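PDB 3BQY: putative TetR family transcriptional regulator from Streptomyces coelicolor A3, which probably binds operator DNA as a dimeric TetR-type transcription factor, most likely a repressor. Local coordinates for residues T10-D13 / L14-E17; R82-R85 / A86-A90; F139-G142 / H143-E147; F194-R197 / L198-G202. One frame throughout, in Å; residues are numbered along the deposited sequence.

Contact 1 (T10-D13 / L14-E17); sequences TALD and LLNE
Leu12 and Leu15 meet through their methyl ends, CD2 of Leu12 lying 4.3 Å from CD2 of Leu15, a light apolar touch. The backbone around them is helical: Leu14 N donates to Thr10 O at 2.9 Å, and Leu15 N to Ala11 O. The bond from Glu17 N to Asp13 O is the most bent of the four, its N-H...O angle 137°. Leu12 O serves two donors, Asn16 N and a water 2.6 Å away that also donates weakly to Asn16 OD1. Asn16 CG stands beside its backbone N (chi1 -73°), which keeps the amide turned back toward Leu12 O. The main partner of OD1 is Arg92 N, just beyond helix 73-89, while Asn16 ND2 donates to a second water at 3.1 Å, which reaches Asp13 OD1 only weakly; an amide suits the spot by offering both acceptor and donor. These residues belong to helix 4-18, the first helix of the TetR-type DNA-binding domain, which packs against the predicted helix-turn-helix that follows it. Leucines suit the inward side: Leu12 and Leu15 both rest on Met57 of helix 46-57, while Leu14 reaches Arg27 of helix 25-32. Further out, Thr10 OG1 bonds to Arg6 O.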
loop_
_atom_site.group_PDB
_atom_site.type_symbol
_atom_site.label_atom_id
_atom_site.label_comp_id
_atom_site.label_asym_id
_atom_site.label_seq_id
_atom_site.Cartn_x
_atom_site.Cartn_y
_atom_site.Cartn_z
ATOM N N THR A 10 -19.877 15.436 5.291
ATOM C CA THR A 10 -19.305 16.700 4.809
ATOM C C THR A 10 -17.799 16.558 4.518
ATOM O O THR A 10 -17.310 17.019 3.476
ATOM C CB THR A 10 -19.610 17.852 5.777
ATOM O OG1 THR A 10 -21.033 18.002 5.876
ATOM C CG2 THR A 10 -19.018 19.180 5.270
ATOM N N ALA A 11 -17.086 15.891 5.423
ATOM C CA ALA A 11 -15.669 15.619 5.252
ATOM C C ALA A 11 -15.387 14.775 4.004
ATOM O O ALA A 11 -14.478 15.092 3.232
ATOM C CB ALA A 11 -15.092 14.977 6.516
ATOM N N LEU A 12 -16.186 13.727 3.775
ATOM C CA LEU A 12 -16.079 12.936 2.550
ATOM C C LEU A 12 -16.360 13.775 1.286
ATOM O O LEU A 12 -15.707 13.576 0.257
ATOM C CB LEU A 12 -17.028 11.719 2.599
ATOM C CG LEU A 12 -16.614 10.662 3.649
ATOM C CD1 LEU A 12 -17.756 9.678 3.855
ATOM C CD2 LEU A 12 -15.330 9.920 3.254
ATOM N N ASP A 13 -17.347 14.669 1.363
ATOM C CA ASP A 13 -17.623 15.617 0.273
ATOM C C ASP A 13 -16.386 16.477 -0.024
ATOM O O ASP A 13 -15.950 16.555 -1.174
ATOM C CB ASP A 13 -18.804 16.525 0.639
ATOM C CG ASP A 13 -20.152 15.785 0.597
ATOM O OD1 ASP A 13 -20.222 14.694 -0.013
ATOM O OD2 ASP A 13 -21.149 16.317 1.151
ATOM N N LEU A 14 -15.809 17.061 1.029
ATOM C CA LEU A 14 -14.600 17.898 0.932
ATOM C C LEU A 14 -13.433 17.126 0.326
ATOM O O LEU A 14 -12.695 17.637 -0.516
ATOM C CB LEU A 14 -14.171 18.400 2.307
ATOM C CG LEU A 14 -14.759 19.666 2.886
ATOM C CD1 LEU A 14 -14.011 19.947 4.165
ATOM C CD2 LEU A 14 -14.613 20.856 1.904
ATOM N N LEU A 15 -13.296 15.877 0.747
ATOM C CA LEU A 15 -12.257 14.992 0.255
ATOM C C LEU A 15 -12.353 14.871 -1.257
ATOM O O LEU A 15 -11.363 15.061 -1.958
ATOM C CB LEU A 15 -12.387 13.632 0.959
ATOM C CG LEU A 15 -11.291 12.604 0.751
ATOM C CD1 LEU A 15 -9.955 13.113 1.285
ATOM C CD2 LEU A 15 -11.689 11.350 1.475
ATOM N N ASN A 16 -13.549 14.629 -1.776
ATOM C CA ASN A 16 -13.720 14.558 -3.219
ATOM C C ASN A 16 -13.426 15.866 -3.931
ATOM O O ASN A 16 -12.961 15.861 -5.076
ATOM C CB ASN A 16 -15.123 14.080 -3.583
ATOM C CG ASN A 16 -15.313 12.614 -3.321
ATOM O OD1 ASN A 16 -14.340 11.876 -3.119
ATOM N ND2 ASN A 16 -16.566 12.177 -3.295
ATOM N N GLU A 17 -13.700 16.979 -3.256
ATOM C CA GLU A 17 -13.582 18.299 -3.869
ATOM C C GLU A 17 -12.134 18.733 -4.061
ATOM O O GLU A 17 -11.767 19.220 -5.133
ATOM C CB GLU A 17 -14.312 19.351 -3.034
ATOM C CG GLU A 17 -15.818 19.207 -3.034
ATOM C CD GLU A 17 -16.526 20.360 -2.328
ATOM O OE1 GLU A 17 -15.929 21.011 -1.424
ATOM O OE2 GLU A 17 -17.695 20.619 -2.695
HETATM O O HOH W 1 -15.111 11.170 -0.396
HETATM O O HOH W 2 -18.854 14.226 -3.178
#

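Contact 2 (R82-R85 / A86-A90); sequences RALR and AALLA
Leu89 sets its CD1 methyl squarely over one face of the Arg85 guanidinium, 3.5 Å from Arg85 CZ, and this is the tight part of the contact. With CG anti to the backbone N (chi1 177°) and the chain extended to NE, Arg85 stands straight out from the helix, and Leu89, one turn on, leans back so that its CD1 covers the flat group. Arginine suits this buried place because its plane accepts a methyl while its N-H groups bond outward: Arg85 NH2 forms a salt bridge with Glu147 and a hydrogen bond with Thr189. Underneath, Leu89 N donates to Arg85 O at 2.9 Å. Helix 73-89 belongs to the all-helical C-terminal domain of the TetR fold, and Arg85 faces helices 126-151 and 188-206 within it. One step round, the packing is slacker: Leu84 CD1 comes no nearer than 4.2 Å to Leu88 CG, and Leu88 turns to Ala95 and Phe98 of helix 94-99. On the solvent side stands Ala86, whose small CB lies 3.4 Å from Arg82 O. Arg82, partly exposed, sends its guanidinium to Glu193 and Glu75, and Ala83 and Ala87 present only methyls to Val61.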
loop_
_atom_site.group_PDB
_atom_site.type_symbol
_atom_site.label_atom_id
_atom_site.label_comp_id
_atom_site.label_asym_id
_atom_site.label_seq_id
_atom_site.Cartn_x
_atom_site.Cartn_y
_atom_site.Cartn_z
ATOM N N ARG A 82 -12.457 -7.117 -4.341
ATOM C CA ARG A 82 -12.988 -6.126 -5.286
ATOM C C ARG A 82 -13.847 -5.042 -4.625
ATOM O O ARG A 82 -13.786 -3.866 -4.996
ATOM C CB ARG A 82 -13.868 -6.808 -6.340
ATOM C CG ARG A 82 -13.131 -7.560 -7.372
ATOM C CD ARG A 82 -14.094 -8.072 -8.454
ATOM N NE ARG A 82 -13.408 -9.159 -9.109
ATOM C CZ ARG A 82 -13.813 -10.406 -9.151
ATOM N NH1 ARG A 82 -14.983 -10.763 -8.620
ATOM N NH2 ARG A 82 -13.068 -11.281 -9.808
ATOM N N ALA A 83 -14.690 -5.451 -3.682
ATOM C CA ALA A 83 -15.571 -4.513 -3.002
ATOM C C ALA A 83 -14.755 -3.573 -2.145
ATOM O O ALA A 83 -15.076 -2.392 -2.063
ATOM C CB ALA A 83 -16.604 -5.247 -2.130
ATOM N N LEU A 84 -13.685 -4.072 -1.526
ATOM C CA LEU A 84 -12.803 -3.183 -0.764
ATOM C C LEU A 84 -12.155 -2.143 -1.695
ATOM O O LEU A 84 -12.167 -0.936 -1.409
ATOM C CB LEU A 84 -11.724 -3.999 -0.008
ATOM C CG LEU A 84 -10.643 -3.123 0.702
ATOM C CD1 LEU A 84 -11.254 -2.168 1.744
ATOM C CD2 LEU A 84 -9.538 -3.984 1.363
ATOM N N ARG A 85 -11.574 -2.601 -2.800
ATOM C CA ARG A 85 -11.034 -1.692 -3.803
ATOM C C ARG A 85 -12.064 -0.640 -4.252
ATOM O O ARG A 85 -11.758 0.549 -4.320
ATOM C CB ARG A 85 -10.506 -2.479 -5.007
ATOM C CG ARG A 85 -9.994 -1.587 -6.108
ATOM C CD ARG A 85 -9.383 -2.400 -7.242
ATOM N NE ARG A 85 -9.030 -1.558 -8.383
ATOM C CZ ARG A 85 -9.785 -1.392 -9.460
ATOM N NH1 ARG A 85 -10.930 -2.041 -9.565
ATOM N NH2 ARG A 85 -9.394 -0.583 -10.441
ATOM N N ALA A 86 -13.264 -1.086 -4.570
ATOM C CA ALA A 86 -14.304 -0.199 -5.069
ATOM C C ALA A 86 -14.677 0.847 -4.013
ATOM O O ALA A 86 -14.863 2.021 -4.348
ATOM C CB ALA A 86 -15.539 -1.020 -5.491
ATOM N N ALA A 87 -14.751 0.425 -2.748
ATOM C CA ALA A 87 -15.119 1.330 -1.657
ATOM C C ALA A 87 -14.045 2.403 -1.492
ATOM O O ALA A 87 -14.366 3.546 -1.210
ATOM C CB ALA A 87 -15.308 0.565 -0.357
ATOM N N LEU A 88 -12.769 2.051 -1.685
ATOM C CA LEU A 88 -11.711 3.049 -1.552
ATOM C C LEU A 88 -11.624 3.960 -2.773
ATOM O O LEU A 88 -11.314 5.147 -2.631
ATOM C CB LEU A 88 -10.356 2.364 -1.335
ATOM C CG LEU A 88 -10.307 1.435 -0.112
ATOM C CD1 LEU A 88 -8.878 0.857 0.003
ATOM C CD2 LEU A 88 -10.774 2.143 1.185
ATOM N N LEU A 89 -11.868 3.406 -3.969
ATOM C CA LEU A 89 -11.877 4.208 -5.211
ATOM C C LEU A 89 -13.041 5.197 -5.277
ATOM O O LEU A 89 -12.987 6.168 -6.039
ATOM C CB LEU A 89 -11.936 3.285 -6.451
ATOM C CG LEU A 89 -10.651 2.495 -6.788
ATOM C CD1 LEU A 89 -10.951 1.605 -7.974
ATOM C CD2 LEU A 89 -9.472 3.426 -7.069
ATOM N N ALA A 90 -14.083 4.952 -4.486
ATOM C CA ALA A 90 -15.292 5.800 -4.480
ATOM C C ALA A 90 -15.002 7.186 -3.901
ATOM O O ALA A 90 -15.805 8.093 -4.058
ATOM C CB ALA A 90 -16.426 5.133 -3.730
#

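Contact 3 (F139-G142 / H143-E147); sequences FTVG and HTLEE
Residues 139-142 and 143-147 form consecutive turns of helix 126-151, joined by regular i to i+4 bonds: His143 N donates to Phe139 O at 2.8 Å, and Leu145 N to Val141 O with an N-H...O angle of 167°. Gly142 O takes Glu146 N in the same way. Thr140 O accepts twice, from Thr144 N at 3.0 Å and from Thr144 OG1 at 2.7 Å, the two donors coming from opposite faces of its carbonyl plane. The hydroxyl can do this because it stands beside its own backbone N (chi1 -52°), directed back at the preceding turn. A valine in place of Thr144 would probably keep much of the shape but lose the hydroxyl's bond, leaving Thr140 O with the backbone N-H alone among these two donors. Phe139 and His143 run side by side; His143 CB lies over one face of the phenyl ring, 4.2 Å from Phe139 CZ, while the two rings are inclined at 43°. On another side of the helix, Val141 CG1 packs 3.9 Å from Leu145 CD1, branched and apolar residues that suit a subunit boundary, since Leu145 meets Leu145 of the second subunit. Such a surface fits the helical dimer interface of the TetR family. His143 NE2 gives Glu147 OE1 a weak bond at 3.1 Å, and Arg85 engages the same oxygen. This buried carboxylate oxygen thus has two donors, and the nearby arginine is likely to favour its ionised form.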
loop_
_atom_site.group_PDB
_atom_site.type_symbol
_atom_site.label_atom_id
_atom_site.label_comp_id
_atom_site.label_asym_id
_atom_site.label_seq_id
_atom_site.Cartn_x
_atom_site.Cartn_y
_atom_site.Cartn_z
ATOM N N PHE A 139 -2.269 -6.307 -0.452
ATOM C CA PHE A 139 -2.186 -6.109 -1.917
ATOM C C PHE A 139 -3.280 -5.117 -2.398
ATOM O O PHE A 139 -3.021 -4.215 -3.201
ATOM C CB PHE A 139 -2.367 -7.429 -2.669
ATOM C CG PHE A 139 -2.664 -7.220 -4.126
ATOM C CD1 PHE A 139 -1.665 -6.710 -4.983
ATOM C CD2 PHE A 139 -3.956 -7.441 -4.629
ATOM C CE1 PHE A 139 -1.941 -6.448 -6.333
ATOM C CE2 PHE A 139 -4.240 -7.198 -5.986
ATOM C CZ PHE A 139 -3.241 -6.690 -6.837
ATOM N N THR A 140 -4.511 -5.305 -1.928
ATOM C CA THR A 140 -5.595 -4.442 -2.372
ATOM C C THR A 140 -5.317 -2.970 -2.020
ATOM O O THR A 140 -5.525 -2.083 -2.849
ATOM C CB THR A 140 -6.953 -4.881 -1.768
ATOM O OG1 THR A 140 -7.213 -6.231 -2.165
ATOM C CG2 THR A 140 -8.099 -3.969 -2.254
ATOM N N VAL A 141 -4.897 -2.719 -0.781
ATOM C CA VAL A 141 -4.579 -1.356 -0.350
ATOM C C VAL A 141 -3.396 -0.779 -1.149
ATOM O O VAL A 141 -3.471 0.340 -1.645
ATOM C CB VAL A 141 -4.307 -1.294 1.179
ATOM C CG1 VAL A 141 -3.707 0.085 1.587
ATOM C CG2 VAL A 141 -5.606 -1.587 1.971
ATOM N N GLY A 142 -2.303 -1.543 -1.274
ATOM C CA GLY A 142 -1.130 -1.091 -2.038
ATOM C C GLY A 142 -1.504 -0.773 -3.479
ATOM O O GLY A 142 -1.112 0.259 -4.025
ATOM N N HIS A 143 -2.281 -1.665 -4.095
ATOM C CA HIS A 143 -2.713 -1.445 -5.483
ATOM C C HIS A 143 -3.560 -0.167 -5.613
ATOM O O HIS A 143 -3.364 0.653 -6.535
ATOM C CB HIS A 143 -3.572 -2.620 -5.993
ATOM C CG HIS A 143 -4.344 -2.264 -7.219
ATOM N ND1 HIS A 143 -3.840 -2.436 -8.490
ATOM C CD2 HIS A 143 -5.550 -1.656 -7.369
ATOM C CE1 HIS A 143 -4.717 -1.984 -9.374
ATOM N NE2 HIS A 143 -5.758 -1.495 -8.720
ATOM N N THR A 144 -4.516 0.002 -4.701
ATOM C CA THR A 144 -5.460 1.125 -4.791
ATOM C C THR A 144 -4.750 2.459 -4.477
ATOM O O THR A 144 -4.996 3.485 -5.128
ATOM C CB THR A 144 -6.692 0.878 -3.881
ATOM O OG1 THR A 144 -7.225 -0.430 -4.184
ATOM C CG2 THR A 144 -7.801 1.931 -4.192
ATOM N N LEU A 145 -3.844 2.438 -3.509
ATOM C CA LEU A 145 -3.010 3.616 -3.228
ATOM C C LEU A 145 -2.277 4.084 -4.460
ATOM O O LEU A 145 -2.259 5.288 -4.791
ATOM C CB LEU A 145 -1.963 3.285 -2.161
ATOM C CG LEU A 145 -2.345 3.323 -0.700
ATOM C CD1 LEU A 145 -1.233 2.660 0.069
ATOM C CD2 LEU A 145 -2.505 4.784 -0.250
ATOM N N GLU A 146 -1.647 3.139 -5.146
ATOM C CA GLU A 146 -0.878 3.484 -6.344
ATOM C C GLU A 146 -1.751 3.866 -7.537
ATOM O O GLU A 146 -1.402 4.765 -8.300
ATOM C CB GLU A 146 0.137 2.392 -6.678
ATOM C CG GLU A 146 1.106 2.099 -5.467
ATOM C CD GLU A 146 2.099 3.253 -5.104
ATOM O OE1 GLU A 146 1.800 4.462 -5.308
ATOM O OE2 GLU A 146 3.203 2.928 -4.598
ATOM N N GLU A 147 -2.913 3.225 -7.671
ATOM C CA GLU A 147 -3.890 3.631 -8.696
ATOM C C GLU A 147 -4.349 5.070 -8.455
ATOM O O GLU A 147 -4.390 5.895 -9.396
ATOM C CB GLU A 147 -5.108 2.686 -8.705
ATOM C CG GLU A 147 -6.238 3.218 -9.601
ATOM C CD GLU A 147 -7.376 2.217 -9.820
ATOM O OE1 GLU A 147 -7.302 1.067 -9.347
ATOM O OE2 GLU A 147 -8.342 2.606 -10.499
#

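Contact 4 (F194-R197 / L198-G202); sequences FGLR and LLLDG
Apolar packing is led by Phe194 and Leu198, whose side chains meet at a slant: Leu198 CD1 comes within 3.6 Å of Phe194 CE2, and Leu198 CD2 also nears Phe194 CZ. With CG anti to the backbone N (chi1 -179°) the ring stands out from the helix, and Leu198 leans back against it, its two methyls straddling CE2. Replacing Leu198 with an alanine is likely to strip the ring of this neighbour, opening a gap beside it and giving it more freedom to shift. Leu196 CG and Leu200 CD1 touch more lightly at 4.3 Å, and both leucines suit their place by packing on Ala78 of helix 73-89. Backbone hydrogen bonds run in the usual i to i+4 pattern, Asp201 N to Arg197 O being short at 2.8 Å. The polar group lies at the exposed edge: in one of two modelled conformers of Arg197, and so only tentatively, a water links Arg197 NH2 to Asp201 OD2, while Asp201 OD1 forms a salt bridge with Arg204. Leu199 meets Leu199 of the second subunit, so helix 188-206 contributes to the dimer interface, consistent with the helical pairing typical of TetR-family C-terminal domains.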
loop_
_atom_site.group_PDB
_atom_site.type_symbol
_atom_site.label_atom_id
_atom_site.label_comp_id
_atom_site.label_asym_id
_atom_site.label_seq_id
_atom_site.Cartn_x
_atom_site.Cartn_y
_atom_site.Cartn_z
ATOM N N PHE A 194 -5.498 -9.302 -12.215
ATOM C CA PHE A 194 -4.345 -10.166 -12.427
ATOM C C PHE A 194 -3.688 -10.492 -11.086
ATOM O O PHE A 194 -3.342 -11.649 -10.824
ATOM C CB PHE A 194 -3.340 -9.500 -13.373
ATOM C CG PHE A 194 -2.136 -10.337 -13.649
ATOM C CD1 PHE A 194 -2.166 -11.326 -14.644
ATOM C CD2 PHE A 194 -0.977 -10.177 -12.894
ATOM C CE1 PHE A 194 -1.029 -12.108 -14.904
ATOM C CE2 PHE A 194 0.152 -10.948 -13.149
ATOM C CZ PHE A 194 0.133 -11.908 -14.152
ATOM N N GLY A 195 -3.464 -9.468 -10.263
ATOM C CA GLY A 195 -2.816 -9.675 -8.957
ATOM C C GLY A 195 -3.674 -10.528 -8.042
ATOM O O GLY A 195 -3.173 -11.407 -7.345
ATOM N N LEU A 196 -4.979 -10.290 -8.069
ATOM C CA LEU A 196 -5.922 -11.074 -7.309
ATOM C C LEU A 196 -5.911 -12.540 -7.767
ATOM O O LEU A 196 -5.926 -13.464 -6.940
ATOM C CB LEU A 196 -7.327 -10.425 -7.481
ATOM C CG LEU A 196 -8.465 -10.776 -6.580
ATOM C CD1 LEU A 196 -8.016 -10.777 -5.077
ATOM C CD2 LEU A 196 -9.686 -9.876 -6.897
ATOM N N ARG A 197 -5.881 -12.751 -9.083
ATOM C CA ARG A 197 -5.756 -14.094 -9.654
ATOM C C ARG A 197 -4.483 -14.799 -9.165
ATOM O O ARG A 197 -4.530 -15.976 -8.799
ATOM C CB ARG A 197 -5.775 -14.058 -11.199
ATOM C CG ARG A 197 -5.174 -15.305 -11.880
ATOM C CD ARG A 197 -5.561 -15.437 -13.369
ATOM N NE ARG A 197 -4.668 -14.786 -14.334
ATOM C CZ ARG A 197 -4.160 -15.386 -15.416
ATOM N NH1 ARG A 197 -3.380 -14.715 -16.247
ATOM N NH2 ARG A 197 -4.431 -16.666 -15.674
ATOM N N LEU A 198 -3.352 -14.090 -9.177
ATOM C CA LEU A 198 -2.089 -14.668 -8.640
ATOM C C LEU A 198 -2.279 -15.161 -7.182
ATOM O O LEU A 198 -1.867 -16.285 -6.850
ATOM C CB LEU A 198 -0.920 -13.672 -8.649
ATOM C CG LEU A 198 -0.446 -13.180 -10.016
ATOM C CD1 LEU A 198 0.778 -12.282 -9.842
ATOM C CD2 LEU A 198 -0.104 -14.396 -10.912
ATOM N N LEU A 199 -2.833 -14.297 -6.329
ATOM C CA LEU A 199 -3.066 -14.630 -4.908
ATOM C C LEU A 199 -3.976 -15.840 -4.777
ATOM O O LEU A 199 -3.678 -16.744 -3.998
ATOM C CB LEU A 199 -3.665 -13.429 -4.117
ATOM C CG LEU A 199 -2.716 -12.201 -4.005
ATOM C CD1 LEU A 199 -3.400 -10.948 -3.331
ATOM C CD2 LEU A 199 -1.480 -12.598 -3.158
ATOM N N LEU A 200 -5.064 -15.870 -5.551
ATOM C CA LEU A 200 -6.028 -16.962 -5.449
ATOM C C LEU A 200 -5.453 -18.276 -5.978
ATOM O O LEU A 200 -5.693 -19.334 -5.385
ATOM C CB LEU A 200 -7.324 -16.609 -6.183
ATOM C CG LEU A 200 -8.094 -15.444 -5.553
ATOM C CD1 LEU A 200 -9.205 -15.009 -6.495
ATOM C CD2 LEU A 200 -8.652 -15.768 -4.133
ATOM N N ASP A 201 -4.704 -18.215 -7.079
ATOM C CA ASP A 201 -3.975 -19.390 -7.595
ATOM C C ASP A 201 -2.967 -19.886 -6.562
ATOM O O ASP A 201 -2.821 -21.095 -6.359
ATOM C CB ASP A 201 -3.242 -19.061 -8.908
ATOM C CG ASP A 201 -4.176 -19.036 -10.114
ATOM O OD1 ASP A 201 -5.325 -19.501 -9.993
ATOM O OD2 ASP A 201 -3.750 -18.564 -11.187
ATOM N N GLY A 202 -2.263 -18.955 -5.927
ATOM C CA GLY A 202 -1.325 -19.300 -4.854
ATOM C C GLY A 202 -2.062 -19.980 -3.703
ATOM O O GLY A 202 -1.580 -20.982 -3.170
HETATM O O HOH W 3 -4.764 -18.771 -13.515
#

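How the contacts relate
The four contacts follow one another along the chain, each within a single helix. Contact 1 lies on helix 4-18 of the DNA-binding region, whereas contacts 2, 3 and 4, on helices 73-89, 126-151 and 188-206, share the C-terminal domain. Contacts 2 and 3 are the nearest pair, with centres about 10 Å apart, Arg85 and Leu89 packing on Thr144. Phe139 of contact 3 packs on Gly195 and Leu199 of contact 4, and both of these contacts touch the second subunit. Contact 1, about 33 Å from contact 4 between centres, touches contact 2 by loose packing of Asn16 on Ala90, where the DNA-binding domain adjoins the C-terminal domain.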